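Local structure of enoyl-CoA hydratase (Mycolicibacterium smegmatis, 7MCM) at residues 62-67 / 111-116. The protein probably catalyses the reversible hydration of enoyl-CoA thioesters to (3S)-3-hydroxyacyl-CoAs, a step of fatty acid oxidation. Numbering follows the deposited sequence.
Sequences RFFSAG and AAVNGA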
loop_
_atom_site.group_PDB
_atom_site.type_symbol
_atom_site.label_atom_id
_atom_site.label_comp_id
_atom_site.label_asym_id
_atom_site.label_seq_id
_atom_site.Cartn_x
_atom_site.Cartn_y
_atom_site.Cartn_z
ATOM N N ARG B 62 31.406 19.131 -20.098
ATOM C CA ARG B 62 31.015 20.099 -19.085
ATOM C C ARG B 62 29.708 19.752 -18.382
ATOM O O ARG B 62 29.483 20.217 -17.264
ATOM C CB ARG B 62 30.868 21.465 -19.744
ATOM C CG ARG B 62 31.164 22.648 -18.866
ATOM C CD ARG B 62 30.652 23.911 -19.539
ATOM N NE ARG B 62 30.365 23.680 -20.952
ATOM C CZ ARG B 62 29.674 24.509 -21.727
ATOM N NH1 ARG B 62 29.178 25.644 -21.254
ATOM N NH2 ARG B 62 29.479 24.192 -23.009
ATOM N N PHE B 63 28.845 18.962 -19.011
ATOM C CA PHE B 63 27.515 18.667 -18.507
ATOM C C PHE B 63 27.468 17.247 -17.965
ATOM O O PHE B 63 28.157 16.359 -18.468
ATOM C CB PHE B 63 26.455 18.791 -19.611
ATOM C CG PHE B 63 26.250 20.192 -20.125
ATOM C CD1 PHE B 63 27.045 20.687 -21.137
ATOM C CD2 PHE B 63 25.221 20.987 -19.634
ATOM C CE1 PHE B 63 26.858 21.964 -21.630
ATOM C CE2 PHE B 63 25.023 22.271 -20.132
ATOM C CZ PHE B 63 25.844 22.754 -21.128
ATOM N N PHE B 64 26.667 17.043 -16.914
ATOM C CA PHE B 64 26.204 15.690 -16.620
ATOM C C PHE B 64 25.103 15.316 -17.606
ATOM O O PHE B 64 25.262 14.402 -18.424
ATOM C CB PHE B 64 25.720 15.591 -15.160
ATOM C CG PHE B 64 25.139 14.247 -14.795
ATOM C CD1 PHE B 64 25.967 13.152 -14.541
ATOM C CD2 PHE B 64 23.759 14.079 -14.688
ATOM C CE1 PHE B 64 25.428 11.913 -14.197
ATOM C CE2 PHE B 64 23.214 12.845 -14.336
ATOM C CZ PHE B 64 24.053 11.760 -14.087
ATOM N N SER B 65 23.994 16.054 -17.567
ATOM C CA SER B 65 22.947 15.954 -18.580
ATOM C C SER B 65 22.086 17.207 -18.507
ATOM O O SER B 65 21.498 17.493 -17.457
ATOM C CB SER B 65 22.099 14.705 -18.373
ATOM O OG SER B 65 20.969 14.730 -19.222
ATOM N N ALA B 66 22.012 17.963 -19.621
ATOM C CA ALA B 66 21.077 19.088 -19.727
ATOM C C ALA B 66 19.657 18.641 -19.862
ATOM O O ALA B 66 18.834 19.536 -20.103
ATOM C CB ALA B 66 21.418 19.980 -20.918
ATOM N N GLY B 67 19.384 17.339 -19.712
ATOM C CA GLY B 67 18.043 16.784 -19.790
ATOM C C GLY B 67 17.472 16.603 -21.189
ATOM O O GLY B 67 17.429 15.472 -21.684
ATOM N N ALA B 111 25.878 7.951 -9.317
ATOM C CA ALA B 111 25.893 9.119 -10.203
ATOM C C ALA B 111 27.080 10.002 -9.836
ATOM O O ALA B 111 27.155 10.509 -8.711
ATOM C CB ALA B 111 24.592 9.923 -10.082
ATOM N N ALA B 112 28.018 10.172 -10.766
ATOM C CA ALA B 112 29.134 11.093 -10.570
ATOM C C ALA B 112 28.789 12.352 -11.361
ATOM O O ALA B 112 29.045 12.453 -12.558
ATOM C CB ALA B 112 30.456 10.458 -10.999
ATOM N N VAL B 113 28.163 13.310 -10.682
ATOM C CA VAL B 113 27.565 14.461 -11.346
ATOM C C VAL B 113 28.680 15.482 -11.566
ATOM O O VAL B 113 29.095 16.189 -10.642
ATOM C CB VAL B 113 26.394 15.028 -10.536
ATOM C CG1 VAL B 113 25.671 16.136 -11.313
ATOM C CG2 VAL B 113 25.417 13.883 -10.194
ATOM N N ASN B 114 29.158 15.570 -12.808
ATOM C CA ASN B 114 30.319 16.377 -13.157
ATOM C C ASN B 114 29.963 17.804 -13.562
ATOM O O ASN B 114 30.871 18.625 -13.748
ATOM C CB ASN B 114 31.078 15.704 -14.305
ATOM C CG ASN B 114 30.186 15.450 -15.506
ATOM O OD1 ASN B 114 29.238 14.666 -15.429
ATOM N ND2 ASN B 114 30.465 16.132 -16.613
ATOM N N GLY B 115 28.684 18.115 -13.716
ATOM C CA GLY B 115 28.286 19.442 -14.150
ATOM C C GLY B 115 26.789 19.583 -14.075
ATOM O O GLY B 115 26.150 18.883 -13.292
ATOM N N ALA B 116 26.222 20.474 -14.886
ATOM C CA ALA B 116 24.788 20.710 -14.887
ATOM C C ALA B 116 23.998 19.417 -15.034
ATOM O O ALA B 116 24.255 18.609 -15.929
ATOM C CB ALA B 116 24.424 21.672 -16.023
HETATM O O HOH W 1 27.947 22.450 -16.136
HETATM O O HOH W 2 31.202 21.249 -15.255
#
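Phe64 and Ser65 meet Ala116 in a buried contact of the crotonase fold, a loop packed on the end of a strand and the turn after it: the chain leaving strand 54-59 lies beside the passage from strand 109-113 into strand 116-118. Strands 54-59 and 109-113 are parallel neighbours in the larger sheet, and strand 116-118 belongs to the smaller one, so the contact sits where the sheets part. Ala116 O takes two backbone N-H groups: Ser65 N reaches it from within the carbonyl plane at 3.0 Å, while the bond from Phe64 N is strongly bent (128°) and weak. These bonds hold the start of a loop continued by an ST turn, in which Ser65 OG accepts from Gly67 N and also bonds Asn28 O. As in other crotonases, the residue just after Gly67 probably gives one of the two N-H groups of the oxyanion hole.

Beyond the corner at Phe64, its ring, with CG anti to the backbone N (chi1 176°), lies against strand 109-113. Val113 CG2 sits over one face, Val113 CG1 touches Phe64 CB at 3.9 Å, and Ala125 of helix 120-127 adds to the pocket. Asn114 OD1 lies at the ring edge, in its plane, with the amide turned 63° from it. That amide links the two segments: Asn114 ND2 donates to Phe63 O at 3.0 Å, arriving from above the carbonyl plane, and OD1 accepts from Gly59 N. Phe63 O also receives Asn28 ND2. Further out, Phe63 CD2 touches Ala116 CB at 3.8 Å, and two waters extend the contact: one links Arg62 O to Ala116 N, the other donates to both Arg62 O and Asn114 O. Between Asn114 and Ala116, Gly115 CA points a hydrogen almost straight at Arg62 O, 3.4 Å from carbon to oxygen.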